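Local coordinates for protein toll-like receptor 13 (PDB 4Z0C) that serves as an innate immune receptor whose leucine-rich-repeat ectodomain recognises and binds bacterial 23S ribosomal RNA, signalling through MYD88 and TRAF6 to activate NF-kappa-B, at residues F636-V641 and G660-C665; F632-N637 and M654-Y659; F370-L375 and N393-G398. All coordinates share one frame; numbering follows the deposited sequence.

Contact 1 (F636-V641 and G660-C665); sequences FNNLKV and GNKLQC. With nucleotides of chain C.
Gly660, with a positive phi of 70° and no side chain, brings its CA to 3.8 Å from CD1 of Phe636. The far edge of that ring meets the RNA: CE2 of Phe636 lies 3.4 Å from C2' of G8 of chain C, whose O2' stands over one ring face, displaced toward the rim; Arg590 of the second subunit also packs on Phe636. Asn661 follows, its amide laid against the 636-641 backbone. OD1 of Asn661 accepts the N-H of Leu639 at 3.0 Å on an in-plane lone pair, while ND2 turns to Leu634 O. Asn637 likewise receives Leu615 N through its OD1, so the two form successive rungs of the asparagine ladder of leucine-rich repeats. The first backbone-to-backbone bond comes at Lys662, whose N reaches O of Leu639 at 2.9 Å. The bent Lys662 chain runs alongside Asn638, near the second subunit, where Glu616 of that subunit is a long, weak ion partner. Leu663 tucks CD1 against O of Leu639 (3.3 Å). Gln664 N then gives the straightest of the three bonds, 3.0 Å to O of Lys640 with 163° at the hydrogen. Cys665 is disulfide-bonded to Cys692. Both segments leave neighbouring parallel strands, 631-633 and 655-657, and their end-to-end directions differ by 17°; just ahead of helix 670-678, Asn669 ND2 bonds to the carbonyls of Lys640 and Gln664.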
loop_
_atom_site.group_PDB
_atom_site.type_symbol
_atom_site.label_atom_id
_atom_site.label_comp_id
_atom_site.label_asym_id
_atom_site.label_seq_id
_atom_site.Cartn_x
_atom_site.Cartn_y
_atom_site.Cartn_z
ATOM N N PHE A 636 15.112 -14.898 13.503
ATOM C CA PHE A 636 14.487 -13.681 14.034
ATOM C C PHE A 636 13.166 -13.923 14.778
ATOM O O PHE A 636 12.131 -13.343 14.450
ATOM C CB PHE A 636 14.314 -12.623 12.922
ATOM C CG PHE A 636 15.616 -12.167 12.314
ATOM C CD1 PHE A 636 16.694 -11.833 13.121
ATOM C CD2 PHE A 636 15.760 -12.074 10.934
ATOM C CE1 PHE A 636 17.890 -11.412 12.570
ATOM C CE2 PHE A 636 16.964 -11.669 10.371
ATOM C CZ PHE A 636 18.027 -11.325 11.190
ATOM N N ASN A 637 13.208 -14.788 15.779
ATOM C CA ASN A 637 12.100 -14.929 16.705
ATOM C C ASN A 637 12.608 -14.706 18.117
ATOM O O ASN A 637 13.718 -14.199 18.295
ATOM C CB ASN A 637 11.435 -16.289 16.568
ATOM C CG ASN A 637 10.603 -16.398 15.312
ATOM O OD1 ASN A 637 9.480 -15.878 15.236
ATOM N ND2 ASN A 637 11.153 -17.072 14.304
ATOM N N ASN A 638 11.792 -15.059 19.106
ATOM C CA ASN A 638 12.161 -14.918 20.513
ATOM C C ASN A 638 12.253 -16.248 21.236
ATOM O O ASN A 638 11.941 -16.334 22.420
ATOM C CB ASN A 638 11.193 -13.980 21.237
ATOM C CG ASN A 638 11.374 -12.525 20.803
ATOM O OD1 ASN A 638 12.438 -12.155 20.293
ATOM N ND2 ASN A 638 10.338 -11.702 20.990
ATOM N N LEU A 639 12.677 -17.284 20.511
ATOM C CA LEU A 639 12.832 -18.621 21.079
ATOM C C LEU A 639 13.938 -18.612 22.121
ATOM O O LEU A 639 15.021 -18.083 21.867
ATOM C CB LEU A 639 13.143 -19.625 19.979
ATOM C CG LEU A 639 12.031 -20.452 19.328
ATOM C CD1 LEU A 639 10.647 -19.924 19.585
ATOM C CD2 LEU A 639 12.283 -20.541 17.842
ATOM N N LYS A 640 13.656 -19.179 23.297
ATOM C CA LYS A 640 14.610 -19.221 24.411
ATOM C C LYS A 640 15.265 -20.599 24.566
ATOM O O LYS A 640 16.386 -20.727 25.072
ATOM C CB LYS A 640 13.924 -18.852 25.731
ATOM C CG LYS A 640 13.566 -17.378 25.891
ATOM C CD LYS A 640 12.046 -17.190 25.987
ATOM C CE LYS A 640 11.495 -17.904 27.230
ATOM N NZ LYS A 640 9.994 -17.919 27.330
ATOM N N VAL A 641 14.548 -21.629 24.138
ATOM C CA VAL A 641 14.982 -22.995 24.332
ATOM C C VAL A 641 14.664 -23.826 23.110
ATOM O O VAL A 641 13.557 -23.751 22.575
ATOM C CB VAL A 641 14.252 -23.637 25.571
ATOM C CG1 VAL A 641 14.443 -25.158 25.607
ATOM C CG2 VAL A 641 14.726 -22.994 26.873
ATOM N N GLY A 660 19.339 -15.058 15.343
ATOM C CA GLY A 660 18.506 -13.937 15.727
ATOM C C GLY A 660 17.474 -14.281 16.791
ATOM O O GLY A 660 16.453 -13.602 16.894
ATOM N N ASN A 661 17.705 -15.354 17.550
ATOM C CA ASN A 661 16.807 -15.705 18.657
ATOM C C ASN A 661 17.350 -15.317 20.031
ATOM O O ASN A 661 18.256 -14.490 20.130
ATOM C CB ASN A 661 16.408 -17.176 18.591
ATOM C CG ASN A 661 15.322 -17.432 17.574
ATOM O OD1 ASN A 661 14.173 -17.624 17.930
ATOM N ND2 ASN A 661 15.670 -17.370 16.298
ATOM N N LYS A 662 16.800 -15.914 21.083
ATOM C CA LYS A 662 17.205 -15.579 22.446
ATOM C C LYS A 662 17.577 -16.823 23.248
ATOM O O LYS A 662 17.151 -16.994 24.389
ATOM C CB LYS A 662 16.084 -14.831 23.165
ATOM C CG LYS A 662 15.472 -13.668 22.381
ATOM C CD LYS A 662 15.423 -12.412 23.233
ATOM C CE LYS A 662 16.098 -11.234 22.554
ATOM N NZ LYS A 662 15.129 -10.123 22.373
ATOM N N LEU A 663 18.379 -17.686 22.647
ATOM C CA LEU A 663 18.719 -18.967 23.249
ATOM C C LEU A 663 19.479 -18.797 24.570
ATOM O O LEU A 663 20.519 -18.141 24.629
ATOM C CB LEU A 663 19.540 -19.786 22.257
ATOM C CG LEU A 663 18.761 -20.792 21.405
ATOM C CD1 LEU A 663 17.307 -20.414 21.275
ATOM C CD2 LEU A 663 19.405 -20.966 20.035
ATOM N N GLN A 664 18.961 -19.392 25.637
ATOM C CA GLN A 664 19.550 -19.165 26.943
ATOM C C GLN A 664 20.713 -20.112 27.216
ATOM O O GLN A 664 20.650 -21.301 26.890
ATOM C CB GLN A 664 18.495 -19.287 28.026
ATOM C CG GLN A 664 17.136 -18.795 27.600
ATOM C CD GLN A 664 16.391 -18.154 28.743
ATOM O OE1 GLN A 664 16.734 -17.050 29.173
ATOM N NE2 GLN A 664 15.386 -18.851 29.267
ATOM N N CYS A 665 21.784 -19.571 27.792
ATOM C CA CYS A 665 22.901 -20.395 28.221
ATOM C C CYS A 665 22.591 -21.057 29.563
ATOM O O CYS A 665 23.137 -20.686 30.600
ATOM C CB CYS A 665 24.179 -19.564 28.313
ATOM S SG CYS A 665 24.753 -18.952 26.712
ATOM P P G C 8 19.091 -11.224 6.888
ATOM O OP1 G C 8 20.436 -10.856 7.408
ATOM O OP2 G C 8 18.494 -12.569 7.092
ATOM O "O5'" G C 8 18.120 -10.149 7.550
ATOM C "C5'" G C 8 18.314 -8.768 7.268
ATOM C "C4'" G C 8 17.257 -7.900 7.899
ATOM O "O4'" G C 8 15.976 -8.120 7.246
ATOM C "C3'" G C 8 17.033 -8.137 9.392
ATOM O "O3'" G C 8 17.060 -6.905 10.095
ATOM C "C2'" G C 8 15.631 -8.732 9.465
ATOM O "O2'" G C 8 14.904 -8.379 10.619
ATOM C "C1'" G C 8 14.970 -8.171 8.221
ATOM N N9 G C 8 13.846 -8.995 7.780
ATOM C C8 G C 8 12.555 -8.552 7.644
ATOM N N7 G C 8 11.738 -9.516 7.319
ATOM C C5 G C 8 12.524 -10.665 7.272
ATOM C C6 G C 8 12.179 -12.015 6.972
ATOM O O6 G C 8 11.075 -12.489 6.676
ATOM N N1 G C 8 13.279 -12.861 7.032
ATOM C C2 G C 8 14.548 -12.458 7.350
ATOM N N2 G C 8 15.480 -13.427 7.368
ATOM N N3 G C 8 14.878 -11.202 7.633
ATOM C C4 G C 8 13.829 -10.361 7.579
#

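Contact 2 (F632-N637 and M654-Y659); sequences FSLRFN and MFFDVY. With nucleotides of chain C.
Two adjacent parallel strands of the leucine-rich-repeat solenoid, 631-633 and 655-657, pair here, the latter being the last of the array. Alternating bonds form the ladder: Phe632 N to Phe655 O, Asp657 N to Phe632 O, Leu634 N to Asp657 O and, past the strands, Phe636 N to Tyr659 O. On one sheet face Phe656 presents its ring edge to the face of Phe632 in an offset edge-to-face pair, centroids 5.6 Å apart and planes at 63°. Ser633 and Asp657 point to the other face, and Ser633 OG is bonded to Glu611. CB of Arg635 passes 3.8 Å from OD1 of Asp657; CG, anti to the backbone N, covers the Phe636 ring face turned away from the ribose of G8 of chain C. CD of Arg635 is caught between the Asp657 carboxylate, 3.1 Å from OD2 of Asp657, and the edge of the Tyr659 ring, 3.5 Å from CD2 of Tyr659. Bends at chi2 and chi3 then turn the guanidinium to the phosphate, and NE makes a weak bond to OP2 of G8. NH1 forms a salt bridge to OD2 of Asp657 at 2.9 Å, though its hydrogen bond is weak and the guanidinium and carboxylate planes stand 72° apart. The aspartate probably offsets part of the arginine charge. NH2 of Arg635 bonds to OP2 of G8 at 2.6 Å and comes within 3.3 Å of OP2 of A7 of chain C, so the tip lies between two successive phosphates. Behind, OD1 of Asp657 takes the N-H of Tyr659 at 3.1 Å, closing an Asx turn.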
loop_
_atom_site.group_PDB
_atom_site.type_symbol
_atom_site.label_atom_id
_atom_site.label_comp_id
_atom_site.label_asym_id
_atom_site.label_seq_id
_atom_site.Cartn_x
_atom_site.Cartn_y
_atom_site.Cartn_z
ATOM N N PHE A 632 14.461 -25.558 7.552
ATOM C CA PHE A 632 13.555 -25.130 8.594
ATOM C C PHE A 632 14.141 -23.844 9.135
ATOM O O PHE A 632 15.231 -23.857 9.713
ATOM C CB PHE A 632 13.483 -26.185 9.712
ATOM C CG PHE A 632 12.393 -25.929 10.740
ATOM C CD1 PHE A 632 11.476 -24.880 10.574
ATOM C CD2 PHE A 632 12.296 -26.723 11.879
ATOM C CE1 PHE A 632 10.474 -24.633 11.513
ATOM C CE2 PHE A 632 11.297 -26.490 12.832
ATOM C CZ PHE A 632 10.380 -25.443 12.647
ATOM N N SER A 633 13.439 -22.729 8.950
ATOM C CA SER A 633 13.974 -21.480 9.463
ATOM C C SER A 633 13.096 -20.793 10.484
ATOM O O SER A 633 11.921 -20.539 10.251
ATOM C CB SER A 633 14.306 -20.506 8.344
ATOM O OG SER A 633 14.893 -19.342 8.903
ATOM N N LEU A 634 13.702 -20.485 11.619
ATOM C CA LEU A 634 13.031 -19.810 12.715
ATOM C C LEU A 634 13.852 -18.561 13.026
ATOM O O LEU A 634 13.887 -18.072 14.154
ATOM C CB LEU A 634 12.943 -20.754 13.925
ATOM C CG LEU A 634 12.018 -21.965 13.743
ATOM C CD1 LEU A 634 12.331 -23.051 14.754
ATOM C CD2 LEU A 634 10.562 -21.562 13.880
ATOM N N ARG A 635 14.559 -18.087 12.009
ATOM C CA ARG A 635 15.373 -16.875 12.095
ATOM C C ARG A 635 14.539 -15.689 12.599
ATOM O O ARG A 635 13.410 -15.500 12.165
ATOM C CB ARG A 635 15.908 -16.566 10.710
ATOM C CG ARG A 635 16.903 -15.445 10.618
ATOM C CD ARG A 635 18.135 -15.999 9.981
ATOM N NE ARG A 635 18.524 -15.239 8.814
ATOM C CZ ARG A 635 19.508 -15.600 7.999
ATOM N NH1 ARG A 635 20.196 -16.711 8.237
ATOM N NH2 ARG A 635 19.796 -14.855 6.947
ATOM N N PHE A 636 15.112 -14.898 13.503
ATOM C CA PHE A 636 14.487 -13.681 14.034
ATOM C C PHE A 636 13.166 -13.923 14.778
ATOM O O PHE A 636 12.131 -13.343 14.450
ATOM C CB PHE A 636 14.314 -12.623 12.922
ATOM C CG PHE A 636 15.616 -12.167 12.314
ATOM C CD1 PHE A 636 16.694 -11.833 13.121
ATOM C CD2 PHE A 636 15.760 -12.074 10.934
ATOM C CE1 PHE A 636 17.890 -11.412 12.570
ATOM C CE2 PHE A 636 16.964 -11.669 10.371
ATOM C CZ PHE A 636 18.027 -11.325 11.190
ATOM N N ASN A 637 13.208 -14.788 15.779
ATOM C CA ASN A 637 12.100 -14.929 16.705
ATOM C C ASN A 637 12.608 -14.706 18.117
ATOM O O ASN A 637 13.718 -14.199 18.295
ATOM C CB ASN A 637 11.435 -16.289 16.568
ATOM C CG ASN A 637 10.603 -16.398 15.312
ATOM O OD1 ASN A 637 9.480 -15.878 15.236
ATOM N ND2 ASN A 637 11.153 -17.072 14.304
ATOM N N MET A 654 18.530 -30.683 7.056
ATOM C CA MET A 654 19.936 -30.360 6.741
ATOM C C MET A 654 20.308 -28.887 6.872
ATOM O O MET A 654 21.469 -28.535 6.766
ATOM C CB MET A 654 20.373 -30.915 5.383
ATOM C CG MET A 654 19.479 -30.634 4.209
ATOM S SD MET A 654 19.931 -31.756 2.856
ATOM C CE MET A 654 19.812 -33.362 3.656
ATOM N N PHE A 655 19.321 -28.052 7.176
ATOM C CA PHE A 655 19.528 -26.643 7.438
ATOM C C PHE A 655 18.459 -26.228 8.443
ATOM O O PHE A 655 17.272 -26.336 8.159
ATOM C CB PHE A 655 19.363 -25.858 6.141
ATOM C CG PHE A 655 19.823 -24.428 6.219
ATOM C CD1 PHE A 655 18.935 -23.418 6.566
ATOM C CD2 PHE A 655 21.129 -24.086 5.906
ATOM C CE1 PHE A 655 19.354 -22.095 6.617
ATOM C CE2 PHE A 655 21.555 -22.765 5.955
ATOM C CZ PHE A 655 20.671 -21.772 6.306
ATOM N N PHE A 656 18.883 -25.773 9.620
ATOM C CA PHE A 656 17.980 -25.413 10.714
ATOM C C PHE A 656 18.463 -24.102 11.285
ATOM O O PHE A 656 19.565 -24.026 11.839
ATOM C CB PHE A 656 17.968 -26.493 11.794
ATOM C CG PHE A 656 17.183 -26.120 13.027
ATOM C CD1 PHE A 656 15.795 -26.141 13.017
ATOM C CD2 PHE A 656 17.838 -25.781 14.208
ATOM C CE1 PHE A 656 15.059 -25.814 14.158
ATOM C CE2 PHE A 656 17.117 -25.450 15.345
ATOM C CZ PHE A 656 15.718 -25.466 15.320
ATOM N N ASP A 657 17.645 -23.065 11.116
ATOM C CA ASP A 657 18.106 -21.700 11.299
ATOM C C ASP A 657 17.423 -21.103 12.494
ATOM O O ASP A 657 16.206 -20.887 12.488
ATOM C CB ASP A 657 17.789 -20.880 10.049
ATOM C CG ASP A 657 18.432 -19.512 10.067
ATOM O OD1 ASP A 657 18.792 -19.023 11.164
ATOM O OD2 ASP A 657 18.552 -18.917 8.981
ATOM N N VAL A 658 18.216 -20.817 13.518
ATOM C CA VAL A 658 17.685 -20.282 14.762
ATOM C C VAL A 658 18.527 -19.071 15.183
ATOM O O VAL A 658 18.596 -18.683 16.351
ATOM C CB VAL A 658 17.590 -21.404 15.826
ATOM C CG1 VAL A 658 18.972 -21.763 16.372
ATOM C CG2 VAL A 658 16.607 -21.038 16.917
ATOM N N TYR A 659 19.160 -18.480 14.177
ATOM C CA TYR A 659 19.849 -17.204 14.292
ATOM C C TYR A 659 18.860 -16.082 14.646
ATOM O O TYR A 659 17.691 -16.148 14.293
ATOM C CB TYR A 659 20.546 -16.919 12.969
ATOM C CG TYR A 659 21.182 -15.552 12.829
ATOM C CD1 TYR A 659 22.264 -15.175 13.627
ATOM C CD2 TYR A 659 20.737 -14.656 11.847
ATOM C CE1 TYR A 659 22.853 -13.931 13.487
ATOM C CE2 TYR A 659 21.327 -13.413 11.691
ATOM C CZ TYR A 659 22.379 -13.055 12.511
ATOM O OH TYR A 659 22.950 -11.817 12.364
ATOM P P G C 8 19.091 -11.224 6.888
ATOM O OP1 G C 8 20.436 -10.856 7.408
ATOM O OP2 G C 8 18.494 -12.569 7.092
ATOM O "O5'" G C 8 18.120 -10.149 7.550
ATOM C "C5'" G C 8 18.314 -8.768 7.268
ATOM C "C4'" G C 8 17.257 -7.900 7.899
ATOM O "O4'" G C 8 15.976 -8.120 7.246
ATOM C "C3'" G C 8 17.033 -8.137 9.392
ATOM O "O3'" G C 8 17.060 -6.905 10.095
ATOM C "C2'" G C 8 15.631 -8.732 9.465
ATOM O "O2'" G C 8 14.904 -8.379 10.619
ATOM C "C1'" G C 8 14.970 -8.171 8.221
ATOM N N9 G C 8 13.846 -8.995 7.780
ATOM C C8 G C 8 12.555 -8.552 7.644
ATOM N N7 G C 8 11.738 -9.516 7.319
ATOM C C5 G C 8 12.524 -10.665 7.272
ATOM C C6 G C 8 12.179 -12.015 6.972
ATOM O O6 G C 8 11.075 -12.489 6.676
ATOM N N1 G C 8 13.279 -12.861 7.032
ATOM C C2 G C 8 14.548 -12.458 7.350
ATOM N N2 G C 8 15.480 -13.427 7.368
ATOM N N3 G C 8 14.878 -11.202 7.633
ATOM C C4 G C 8 13.829 -10.361 7.579
ATOM P P A C 7 20.202 -14.552 3.050
ATOM O OP1 A C 7 21.293 -13.764 3.668
ATOM O OP2 A C 7 19.637 -15.734 3.739
ATOM O "O5'" A C 7 19.000 -13.552 2.746
ATOM C "C5'" A C 7 19.243 -12.203 2.380
ATOM C "C4'" A C 7 18.235 -11.279 3.012
ATOM O "O4'" A C 7 16.920 -11.478 2.420
ATOM C "C3'" A C 7 17.999 -11.480 4.500
ATOM O "O3'" A C 7 19.017 -10.904 5.308
ATOM C "C2'" A C 7 16.612 -10.863 4.701
ATOM O "O2'" A C 7 16.693 -9.448 4.750
ATOM C "C1'" A C 7 15.912 -11.254 3.397
ATOM N N9 A C 7 15.121 -12.488 3.554
ATOM C C8 A C 7 15.631 -13.762 3.670
ATOM N N7 A C 7 14.714 -14.681 3.789
ATOM C C5 A C 7 13.518 -13.971 3.771
ATOM C C6 A C 7 12.172 -14.390 3.879
ATOM N N6 A C 7 11.843 -15.677 4.020
ATOM N N1 A C 7 11.190 -13.439 3.826
ATOM C C2 A C 7 11.557 -12.155 3.679
ATOM N N3 A C 7 12.790 -11.646 3.576
ATOM C C4 A C 7 13.745 -12.613 3.625
#

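Contact 3 (F370-L375 and N393-G398); sequences FAFSPL and NLAFSG. With NAG (2-acetamido-2-deoxy-beta-D-glucopyranose), chain Q.
Three donors of segment 370-375 are taken up by three carbonyls of 393-398. Phe370 N reaches O of Leu394 at 2.7 Å, but from above the carbonyl plane, 47° out of it. The same oxygen also receives a weak bond from Ser397 N and lies over one face of the Phe370 ring. Phe372 N approaches O of Ala395 within the carbonyl plane, at 3.0 Å, and that oxygen sits at the edge of the Phe372 ring, 3.3 Å from CD2 of Phe372. Ser373, its OG anti to the carbonyl carbon (chi1 -63°), donates to O of Ser397 at 2.7 Å on a lone pair. These bonds join equivalent turns of consecutive leucine-rich repeats, LRR 14 and LRR 15, on the side of the solenoid away from its strands. Phe372 and Phe396 occupy the matching phenylalanine positions of the two repeats: their planes lie 10° from parallel but are slid apart, with CE2 of Phe372 3.5 Å from CE1 of Phe396. Within 370-375, Ser373 N is held by Phe370 O, and Leu375 N by Phe372 O in a type I turn. Ala371 O accepts from Trp348 NE1, and Gly398 N donates to Gln422 OE1. Outside, a sugar of a glycan carried by the protein packs on the Phe370 ring, C4 of NAG 3.8 Å from CD2 of Phe370, while O7 of NAG approaches CB of Ser373.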
loop_
_atom_site.group_PDB
_atom_site.type_symbol
_atom_site.label_atom_id
_atom_site.label_comp_id
_atom_site.label_asym_id
_atom_site.label_seq_id
_atom_site.Cartn_x
_atom_site.Cartn_y
_atom_site.Cartn_z
ATOM N N PHE A 370 -5.949 2.064 -38.227
ATOM C CA PHE A 370 -5.016 1.358 -39.108
ATOM C C PHE A 370 -3.558 1.813 -39.025
ATOM O O PHE A 370 -2.762 1.435 -39.863
ATOM C CB PHE A 370 -5.519 1.378 -40.555
ATOM C CG PHE A 370 -6.974 1.046 -40.683
ATOM C CD1 PHE A 370 -7.399 -0.268 -40.664
ATOM C CD2 PHE A 370 -7.926 2.055 -40.780
ATOM C CE1 PHE A 370 -8.753 -0.580 -40.763
ATOM C CE2 PHE A 370 -9.288 1.755 -40.877
ATOM C CZ PHE A 370 -9.703 0.437 -40.870
ATOM N N ALA A 371 -3.205 2.578 -37.994
ATOM C CA ALA A 371 -1.837 3.080 -37.831
ATOM C C ALA A 371 -0.779 1.992 -37.907
ATOM O O ALA A 371 0.252 2.179 -38.548
ATOM C CB ALA A 371 -1.690 3.851 -36.525
ATOM N N PHE A 372 -1.016 0.871 -37.231
ATOM C CA PHE A 372 -0.023 -0.196 -37.204
ATOM C C PHE A 372 -0.258 -1.268 -38.274
ATOM O O PHE A 372 0.564 -2.170 -38.449
ATOM C CB PHE A 372 0.034 -0.837 -35.810
ATOM C CG PHE A 372 0.500 0.102 -34.739
ATOM C CD1 PHE A 372 1.849 0.308 -34.525
ATOM C CD2 PHE A 372 -0.412 0.787 -33.955
ATOM C CE1 PHE A 372 2.283 1.181 -33.547
ATOM C CE2 PHE A 372 0.016 1.667 -32.983
ATOM C CZ PHE A 372 1.358 1.866 -32.774
ATOM N N SER A 373 -1.342 -1.130 -39.029
ATOM C CA SER A 373 -1.765 -2.168 -39.971
ATOM C C SER A 373 -0.756 -2.658 -41.039
ATOM O O SER A 373 -0.796 -3.836 -41.417
ATOM C CB SER A 373 -3.082 -1.773 -40.627
ATOM O OG SER A 373 -4.103 -1.672 -39.660
ATOM N N PRO A 374 0.139 -1.778 -41.537
ATOM C CA PRO A 374 1.101 -2.335 -42.495
ATOM C C PRO A 374 2.058 -3.347 -41.856
ATOM O O PRO A 374 2.623 -4.185 -42.561
ATOM C CB PRO A 374 1.896 -1.107 -42.958
ATOM C CG PRO A 374 1.078 0.063 -42.581
ATOM C CD PRO A 374 0.355 -0.334 -41.343
ATOM N N LEU A 375 2.239 -3.275 -40.539
ATOM C CA LEU A 375 3.261 -4.088 -39.893
ATOM C C LEU A 375 2.773 -5.512 -39.650
ATOM O O LEU A 375 2.677 -5.966 -38.511
ATOM C CB LEU A 375 3.754 -3.423 -38.607
ATOM C CG LEU A 375 4.057 -1.919 -38.710
ATOM C CD1 LEU A 375 4.545 -1.354 -37.371
ATOM C CD2 LEU A 375 5.033 -1.566 -39.858
ATOM N N ASN A 393 -9.088 0.622 -30.774
ATOM C CA ASN A 393 -8.980 -0.757 -31.255
ATOM C C ASN A 393 -8.567 -0.899 -32.722
ATOM O O ASN A 393 -7.885 -1.861 -33.099
ATOM C CB ASN A 393 -10.295 -1.480 -31.004
ATOM C CG ASN A 393 -10.794 -1.275 -29.589
ATOM O OD1 ASN A 393 -10.014 -0.966 -28.683
ATOM N ND2 ASN A 393 -12.100 -1.432 -29.391
ATOM N N LEU A 394 -8.980 0.072 -33.536
ATOM C CA LEU A 394 -8.713 0.052 -34.973
ATOM C C LEU A 394 -7.275 0.396 -35.358
ATOM O O LEU A 394 -6.865 0.143 -36.490
ATOM C CB LEU A 394 -9.685 0.966 -35.728
ATOM C CG LEU A 394 -11.117 0.463 -35.881
ATOM C CD1 LEU A 394 -11.909 1.483 -36.656
ATOM C CD2 LEU A 394 -11.133 -0.876 -36.603
ATOM N N ALA A 395 -6.516 0.974 -34.431
ATOM C CA ALA A 395 -5.108 1.257 -34.694
ATOM C C ALA A 395 -4.284 -0.027 -34.815
ATOM O O ALA A 395 -3.221 -0.035 -35.433
ATOM C CB ALA A 395 -4.525 2.163 -33.621
ATOM N N PHE A 396 -4.783 -1.117 -34.242
ATOM C CA PHE A 396 -4.019 -2.358 -34.206
ATOM C C PHE A 396 -4.602 -3.417 -35.136
ATOM O O PHE A 396 -4.233 -4.590 -35.080
ATOM C CB PHE A 396 -3.937 -2.895 -32.772
ATOM C CG PHE A 396 -3.441 -1.883 -31.776
ATOM C CD1 PHE A 396 -2.107 -1.524 -31.742
ATOM C CD2 PHE A 396 -4.304 -1.310 -30.864
ATOM C CE1 PHE A 396 -1.644 -0.600 -30.830
ATOM C CE2 PHE A 396 -3.843 -0.390 -29.947
ATOM C CZ PHE A 396 -2.508 -0.035 -29.932
ATOM N N SER A 397 -5.503 -2.982 -36.004
ATOM C CA SER A 397 -6.153 -3.865 -36.957
ATOM C C SER A 397 -5.144 -4.637 -37.810
ATOM O O SER A 397 -4.294 -4.043 -38.482
ATOM C CB SER A 397 -7.099 -3.060 -37.845
ATOM O OG SER A 397 -7.917 -3.921 -38.609
ATOM N N GLY A 398 -5.221 -5.964 -37.746
ATOM C CA GLY A 398 -4.416 -6.822 -38.598
ATOM C C GLY A 398 -3.022 -7.173 -38.100
ATOM O O GLY A 398 -2.206 -7.702 -38.861
HETATM C C1 NAG Q . -3.792 3.850 -43.856
HETATM C C2 NAG Q . -4.515 2.544 -44.227
HETATM C C3 NAG Q . -5.917 2.800 -44.803
HETATM C C4 NAG Q . -6.679 3.796 -43.927
HETATM C C5 NAG Q . -5.819 5.045 -43.772
HETATM C C6 NAG Q . -6.513 6.220 -43.086
HETATM C C7 NAG Q . -3.278 0.508 -44.924
HETATM C C8 NAG Q . -2.740 -0.222 -46.123
HETATM N N2 NAG Q . -3.713 1.756 -45.152
HETATM O O3 NAG Q . -6.635 1.588 -44.919
HETATM O O4 NAG Q . -7.941 4.102 -44.470
HETATM O O5 NAG Q . -4.651 4.661 -43.069
HETATM O O6 NAG Q . -6.601 6.021 -41.691
HETATM O O7 NAG Q . -3.294 -0.037 -43.811
#

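Contacts 1 and 2 are successive parts of one interface between LRR 25 and the turn of chain that follows it: their centres are 10 Å apart, they share Phe636 and Asn637, and Leu639 CD2 packs on Leu634 CB at 4.0 Å, as Leu663 CD2 does on Val658 CG1. Both reach G8 of chain C through the shared Phe636, which touches its ribose and base edge; contact 2 adds Arg635 at the phosphates of G8 and A7. Contact 3 repeats the theme of repeat-to-repeat packing on the opposite side of the chain's centre, its nearest atoms about 46 Å from either. It lies about 20 Å from the nucleic acid at nearest atoms and faces a glycan instead.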